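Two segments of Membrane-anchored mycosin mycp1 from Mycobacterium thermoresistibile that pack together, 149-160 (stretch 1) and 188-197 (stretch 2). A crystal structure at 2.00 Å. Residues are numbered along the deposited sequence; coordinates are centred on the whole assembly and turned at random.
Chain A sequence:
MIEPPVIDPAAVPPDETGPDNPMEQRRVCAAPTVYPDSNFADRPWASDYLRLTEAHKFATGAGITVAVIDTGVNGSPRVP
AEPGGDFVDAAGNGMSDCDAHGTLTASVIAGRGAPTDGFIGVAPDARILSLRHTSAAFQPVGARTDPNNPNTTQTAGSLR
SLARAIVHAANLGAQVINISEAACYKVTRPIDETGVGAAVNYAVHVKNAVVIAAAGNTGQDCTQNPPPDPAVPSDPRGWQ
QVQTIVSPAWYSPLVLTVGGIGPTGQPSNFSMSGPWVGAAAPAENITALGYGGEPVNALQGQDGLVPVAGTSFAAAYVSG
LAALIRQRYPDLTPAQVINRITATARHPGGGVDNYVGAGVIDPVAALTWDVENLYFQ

Stretch 1 (149-160) NPNTTQTAGSLR
Stretch 2 (188-197) TRPIDETGVG

How do the two backbones lie against each other? After Asn 149, stretch 1 makes a short 3-10 turn at Pro 150 and Asn 151, then enters a helix at Gln 154 that runs on past Arg 160. Stretch 2 is a loop, extended from Pro 190 (phi/psi -70/134) through Ile 191 (-90/144) to Asp 192 (-80/105), and turns helical at Thr 194, after Glu 193 at the N-cap. The chains advance in the same order but not in step: eight residues of stretch 1, mostly helical, span two of stretch 2, Asn 151 CA lying 5.6 Å from Ile 191 CA and Leu 159 CA 6.5 Å from Glu 193 CA. Together they bury 524 Å².

Which bump fills which hollow? Ile 191 is the bump, with 98 Å² covered, the largest share of any residue here. Its CA-to-CB bond points sideways, but chi1 m and chi2 t carry its end into the hollow between the 3-10 turn and the helix. There Ile 191 CD1 lies 3.7 Å from Thr 155 CG2 and 4.1 Å from Leu 159 CD1, CG2 lies 3.9 Å from Ala 156 CB, and CG1 is 3.8 Å from Pro 150 O. The small methyl of Ala 156 lets the branched side chain come close to the helix backbone, with Ile 191 CD1 3.9 Å from Ala 156 N.

What keeps the hollow in shape? Thr 153, chi1 p, caps the helix: its OG1 accepts from Ala 156 N at 3.1 Å and donates to Pro 150 O at 2.8 Å, tying turn to helix. Arg 160 reaches back so that NH1 donates to Asn 151 O at 2.9 Å. Farther along, Leu 159 (m, t) points toward stretch 2, while Val 196, chi1 t, sets CG2 3.3 Å from Leu 159 O.

Where do polar groups fasten the contact? Asn 151, chi1 m, turns its amide oxygen to the extended chain, and Asp 192 N donates to Asn 151 OD1 at 2.9 Å and 161°, the only direct hydrogen bond between the stretches. Water 1 sits 2.8 Å from both Asn 151 OD1 and Asp 192 O; water 2 lies 2.8 Å from Ala 156 O and 3.3 Å from Asp 192 O, so the two waters bridge the stretches beside the direct bond.

How is the other end closed? Arg 189 (m, t, p, chi4 -102°) leaves its backbone sideways, but its end comes nearer to stretch 1. Pro 150 CG lies over one guanidinium face, 4.1 Å from Arg 189 NH2, and Thr 153 CG2 sits at the edge, also 4.1 Å from Arg 189 NH2.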

ATOM      1  N   ASN A 149     -24.475  -0.647 -14.484  1.00 57.57           N
ATOM      2  CA  ASN A 149     -23.709   0.594 -14.522  1.00 54.53           C
ATOM      3  C   ASN A 149     -22.409   0.492 -13.702  1.00 49.77           C
ATOM      4  O   ASN A 149     -22.464   0.318 -12.487  1.00 47.16           O
ATOM      5  CB  ASN A 149     -24.578   1.731 -13.998  1.00 54.71           C
ATOM      6  CG  ASN A 149     -23.893   3.078 -14.077  1.00 54.45           C
ATOM      7  OD1 ASN A 149     -22.815   3.221 -14.659  1.00 54.10           O
ATOM      8  ND2 ASN A 149     -24.522   4.081 -13.482  1.00 54.86           N
ATOM      9  N   PRO A 150     -21.235   0.595 -14.368  1.00 47.85           N
ATOM     10  CA  PRO A 150     -19.958   0.473 -13.649  1.00 44.68           C
ATOM     11  C   PRO A 150     -19.823   1.475 -12.517  1.00 41.11           C
ATOM     12  O   PRO A 150     -19.267   1.127 -11.487  1.00 39.36           O
ATOM     13  CB  PRO A 150     -18.903   0.734 -14.734  1.00 45.53           C
ATOM     14  CG  PRO A 150     -19.589   0.412 -15.993  1.00 48.56           C
ATOM     15  CD  PRO A 150     -21.012   0.841 -15.800  1.00 49.72           C
ATOM     16  N   ASN A 151     -20.387   2.672 -12.684  1.00 40.89           N
ATOM     17  CA  ASN A 151     -20.342   3.701 -11.633  1.00 39.02           C
ATOM     18  C   ASN A 151     -21.174   3.443 -10.373  1.00 38.38           C
ATOM     19  O   ASN A 151     -21.015   4.157  -9.386  1.00 36.54           O
ATOM     20  CB  ASN A 151     -20.660   5.072 -12.229  1.00 40.12           C
ATOM     21  CG  ASN A 151     -19.515   5.595 -13.073  1.00 40.09           C
ATOM     22  OD1 ASN A 151     -18.351   5.534 -12.664  1.00 38.29           O
ATOM     23  ND2 ASN A 151     -19.821   6.071 -14.249  1.00 41.85           N
ATOM     24  N   THR A 152     -22.038   2.429 -10.388  1.00 27.56           N
ATOM     25  CA  THR A 152     -22.759   2.048  -9.193  1.00 28.34           C
ATOM     26  C   THR A 152     -22.335   0.719  -8.589  1.00 28.45           C
ATOM     27  O   THR A 152     -23.035   0.204  -7.735  1.00 30.53           O
ATOM     28  CB  THR A 152     -24.268   1.973  -9.469  1.00 30.17           C
ATOM     29  OG1 THR A 152     -24.511   1.061 -10.559  1.00 31.77           O
ATOM     30  CG2 THR A 152     -24.794   3.359  -9.788  1.00 30.21           C
ATOM     31  N   THR A 153     -21.212   0.157  -9.025  1.00 27.76           N
ATOM     32  CA  THR A 153     -20.660  -1.036  -8.389  1.00 27.62           C
ATOM     33  C   THR A 153     -20.003  -0.666  -7.047  1.00 26.72           C
ATOM     34  O   THR A 153     -19.726   0.508  -6.772  1.00 24.85           O
ATOM     35  CB  THR A 153     -19.565  -1.688  -9.255  1.00 27.41           C
ATOM     36  OG1 THR A 153     -18.515  -0.737  -9.482  1.00 26.57           O
ATOM     37  CG2 THR A 153     -20.126  -2.182 -10.622  1.00 28.49           C
ATOM     38  N   GLN A 154     -19.736  -1.681  -6.230  1.00 27.40           N
ATOM     39  CA  GLN A 154     -19.029  -1.474  -4.982  1.00 27.76           C
ATOM     40  C   GLN A 154     -17.608  -0.949  -5.239  1.00 25.62           C
ATOM     41  O   GLN A 154     -17.117  -0.123  -4.471  1.00 24.80           O
ATOM     42  CB  GLN A 154     -18.989  -2.759  -4.149  1.00 29.97           C
ATOM     43  CG  GLN A 154     -20.334  -3.141  -3.557  1.00 32.82           C
ATOM     44  CD  GLN A 154     -20.263  -4.390  -2.674  1.00 35.62           C
ATOM     45  OE1 GLN A 154     -19.262  -4.636  -1.975  1.00 37.91           O
ATOM     46  NE2 GLN A 154     -21.327  -5.179  -2.694  1.00 36.79           N
ATOM     47  N   THR A 155     -16.960  -1.426  -6.307  1.00 24.38           N
ATOM     48  CA  THR A 155     -15.637  -0.931  -6.698  1.00 23.14           C
ATOM     49  C   THR A 155     -15.674   0.568  -6.994  1.00 22.54           C
ATOM     50  O   THR A 155     -14.798   1.305  -6.559  1.00 21.01           O
ATOM     51  CB  THR A 155     -15.098  -1.668  -7.929  1.00 23.54           C
ATOM     52  OG1 THR A 155     -15.074  -3.065  -7.652  1.00 23.73           O
ATOM     53  CG2 THR A 155     -13.690  -1.217  -8.277  1.00 23.14           C
ATOM     54  N   ALA A 156     -16.685   1.016  -7.736  1.00 22.89           N
ATOM     55  CA  ALA A 156     -16.801   2.436  -8.064  1.00 22.60           C
ATOM     56  C   ALA A 156     -16.986   3.266  -6.809  1.00 22.16           C
ATOM     57  O   ALA A 156     -16.334   4.295  -6.641  1.00 22.31           O
ATOM     58  CB  ALA A 156     -17.945   2.672  -9.014  1.00 23.17           C
ATOM     59  N   GLY A 157     -17.844   2.794  -5.917  1.00 22.39           N
ATOM     60  CA  GLY A 157     -18.049   3.442  -4.626  1.00 22.23           C
ATOM     61  C   GLY A 157     -16.786   3.467  -3.793  1.00 21.29           C
ATOM     62  O   GLY A 157     -16.448   4.477  -3.176  1.00 20.56           O
ATOM     63  N   SER A 158     -16.085   2.344  -3.766  1.00 21.04           N
ATOM     64  CA  SER A 158     -14.833   2.245  -3.029  1.00 20.22           C
ATOM     65  C   SER A 158     -13.774   3.240  -3.590  1.00 18.99           C
ATOM     66  O   SER A 158     -13.029   3.869  -2.843  1.00 17.32           O
ATOM     67  CB  SER A 158     -14.358   0.793  -3.038  1.00 21.15           C
ATOM     68  OG  SER A 158     -13.023   0.664  -2.614  1.00 22.35           O
ATOM     69  N   LEU A 159     -13.756   3.430  -4.894  1.00 18.69           N
ATOM     70  CA  LEU A 159     -12.848   4.425  -5.505  1.00 18.16           C
ATOM     71  C   LEU A 159     -13.279   5.871  -5.209  1.00 17.66           C
ATOM     72  O   LEU A 159     -12.440   6.751  -5.025  1.00 17.52           O
ATOM     73  CB  LEU A 159     -12.716   4.191  -7.005  1.00 18.25           C
ATOM     74  CG  LEU A 159     -11.845   2.988  -7.391  1.00 18.39           C
ATOM     75  CD1 LEU A 159     -12.011   2.654  -8.866  1.00 18.99           C
ATOM     76  CD2 LEU A 159     -10.377   3.220  -7.096  1.00 17.78           C
ATOM     77  N   ARG A 160     -14.579   6.115  -5.134  1.00 17.88           N
ATOM     78  CA  ARG A 160     -15.028   7.424  -4.692  1.00 17.83           C
ATOM     79  C   ARG A 160     -14.606   7.717  -3.239  1.00 16.92           C
ATOM     80  O   ARG A 160     -14.116   8.817  -2.948  1.00 16.31           O
ATOM     81  CB  ARG A 160     -16.533   7.587  -4.918  1.00 18.84           C
ATOM     82  CG  ARG A 160     -16.901   7.796  -6.388  1.00 19.93           C
ATOM     83  CD  ARG A 160     -18.339   8.260  -6.520  1.00 20.33           C
ATOM     84  NE  ARG A 160     -19.226   7.197  -6.092  1.00 21.10           N
ATOM     85  CZ  ARG A 160     -19.687   6.232  -6.888  1.00 22.10           C
ATOM     86  NH1 ARG A 160     -19.361   6.203  -8.168  1.00 22.41           N
ATOM     87  NH2 ARG A 160     -20.495   5.291  -6.400  1.00 22.76           N
ATOM     88  N   THR A 188     -12.518  -2.571 -20.410  1.00 30.13           N
ATOM     89  CA  THR A 188     -13.680  -2.294 -21.255  1.00 31.61           C
ATOM     90  C   THR A 188     -14.888  -1.783 -20.468  1.00 32.66           C
ATOM     91  O   THR A 188     -15.859  -1.334 -21.058  1.00 33.31           O
ATOM     92  CB  THR A 188     -14.092  -3.554 -22.032  1.00 32.44           C
ATOM     93  OG1 THR A 188     -14.199  -4.654 -21.119  1.00 31.67           O
ATOM     94  CG2 THR A 188     -13.041  -3.867 -23.143  1.00 32.32           C
ATOM     95  N   ARG A 189     -14.807  -1.843 -19.138  1.00 33.14           N
ATOM     96  CA  ARG A 189     -15.883  -1.413 -18.269  1.00 34.10           C
ATOM     97  C   ARG A 189     -15.361  -0.322 -17.365  1.00 31.58           C
ATOM     98  O   ARG A 189     -15.297  -0.514 -16.154  1.00 30.27           O
ATOM     99  CB  ARG A 189     -16.385  -2.599 -17.435  1.00 37.60           C
ATOM    100  CG  ARG A 189     -17.162  -3.644 -18.236  1.00 42.13           C
ATOM    101  CD  ARG A 189     -17.798  -4.706 -17.339  1.00 45.51           C
ATOM    102  NE  ARG A 189     -18.869  -4.163 -16.487  1.00 48.60           N
ATOM    103  CZ  ARG A 189     -18.767  -3.859 -15.185  1.00 50.11           C
ATOM    104  NH1 ARG A 189     -17.632  -4.039 -14.516  1.00 50.92           N
ATOM    105  NH2 ARG A 189     -19.822  -3.370 -14.530  1.00 51.50           N
ATOM    106  N   PRO A 190     -14.981   0.828 -17.952  1.00 30.40           N
ATOM    107  CA  PRO A 190     -14.271   1.853 -17.195  1.00 29.12           C
ATOM    108  C   PRO A 190     -15.140   2.552 -16.145  1.00 29.10           C
ATOM    109  O   PRO A 190     -16.262   2.915 -16.429  1.00 29.40           O
ATOM    110  CB  PRO A 190     -13.830   2.848 -18.283  1.00 28.87           C
ATOM    111  CG  PRO A 190     -14.827   2.679 -19.383  1.00 30.28           C
ATOM    112  CD  PRO A 190     -15.150   1.218 -19.374  1.00 31.20           C
ATOM    113  N   ILE A 191     -14.610   2.718 -14.940  1.00 28.12           N
ATOM    114  CA  ILE A 191     -15.270   3.482 -13.881  1.00 27.79           C
ATOM    115  C   ILE A 191     -14.817   4.933 -14.023  1.00 27.40           C
ATOM    116  O   ILE A 191     -13.654   5.175 -14.354  1.00 27.17           O
ATOM    117  CB  ILE A 191     -14.836   2.919 -12.497  1.00 27.16           C
ATOM    118  CG1 ILE A 191     -15.550   1.587 -12.213  1.00 28.01           C
ATOM    119  CG2 ILE A 191     -15.097   3.910 -11.378  1.00 26.42           C
ATOM    120  CD1 ILE A 191     -14.883   0.743 -11.141  1.00 27.52           C
ATOM    121  N   ASP A 192     -15.691   5.910 -13.762  1.00 27.51           N
ATOM    122  CA  ASP A 192     -15.237   7.298 -13.753  1.00 27.10           C
ATOM    123  C   ASP A 192     -14.558   7.539 -12.389  1.00 25.36           C
ATOM    124  O   ASP A 192     -15.213   7.629 -11.388  1.00 25.49           O
ATOM    125  CB  ASP A 192     -16.388   8.303 -14.034  1.00 28.82           C
ATOM    126  CG  ASP A 192     -15.968   9.779 -13.806  1.00 29.59           C
ATOM    127  OD1 ASP A 192     -14.750  10.049 -13.593  1.00 29.45           O
ATOM    128  OD2 ASP A 192     -16.857  10.681 -13.800  1.00 31.63           O
ATOM    129  N   GLU A 193     -13.234   7.594 -12.368  1.00 23.63           N
ATOM    130  CA  GLU A 193     -12.476   7.749 -11.127  1.00 22.41           C
ATOM    131  C   GLU A 193     -11.524   8.946 -11.233  1.00 22.22           C
ATOM    132  O   GLU A 193     -10.433   8.956 -10.643  1.00 21.46           O
ATOM    133  CB  GLU A 193     -11.706   6.474 -10.823  1.00 21.98           C
ATOM    134  CG  GLU A 193     -10.742   6.014 -11.932  1.00 21.93           C
ATOM    135  CD  GLU A 193      -9.573   5.206 -11.380  1.00 21.21           C
ATOM    136  OE1 GLU A 193      -8.856   5.713 -10.504  1.00 22.04           O
ATOM    137  OE2 GLU A 193      -9.382   4.057 -11.768  1.00 21.33           O
ATOM    138  N   THR A 194     -11.948   9.922 -12.033  1.00 22.53           N
ATOM    139  CA  THR A 194     -11.320  11.244 -12.195  1.00 22.66           C
ATOM    140  C   THR A 194     -10.914  11.861 -10.851  1.00 21.38           C
ATOM    141  O   THR A 194      -9.820  12.429 -10.707  1.00 20.98           O
ATOM    142  CB  THR A 194     -12.329  12.145 -12.987  1.00 24.31           C
ATOM    143  OG1 THR A 194     -12.382  11.660 -14.335  1.00 26.23           O
ATOM    144  CG2 THR A 194     -11.912  13.581 -13.044  1.00 24.58           C
ATOM    145  N   GLY A 195     -11.780  11.698  -9.857  1.00 20.47           N
ATOM    146  CA  GLY A 195     -11.497  12.142  -8.510  1.00 19.87           C
ATOM    147  C   GLY A 195     -10.278  11.517  -7.877  1.00 18.99           C
ATOM    148  O   GLY A 195      -9.597  12.188  -7.101  1.00 18.32           O
ATOM    149  N   VAL A 196      -9.991  10.246  -8.181  1.00 18.79           N
ATOM    150  CA  VAL A 196      -8.831   9.597  -7.587  1.00 18.36           C
ATOM    151  C   VAL A 196      -7.560  10.248  -8.112  1.00 17.75           C
ATOM    152  O   VAL A 196      -6.658  10.580  -7.342  1.00 17.54           O
ATOM    153  CB  VAL A 196      -8.817   8.060  -7.795  1.00 18.55           C
ATOM    154  CG1 VAL A 196      -7.535   7.436  -7.226  1.00 17.85           C
ATOM    155  CG2 VAL A 196     -10.050   7.428  -7.162  1.00 19.39           C
ATOM    156  N   GLY A 197      -7.516  10.444  -9.420  1.00 17.89           N
ATOM    157  CA  GLY A 197      -6.407  11.108 -10.076  1.00 17.88           C
ATOM    158  C   GLY A 197      -6.206  12.509  -9.549  1.00 17.57           C
ATOM    159  O   GLY A 197      -5.088  12.914  -9.292  1.00 17.44           O
TER
HETATM  160  O   HOH W   1     -17.533   6.638 -10.265  1.00 36.51           O
HETATM  161  O   HOH W   2     -15.231   5.826  -8.663  1.00 35.20           O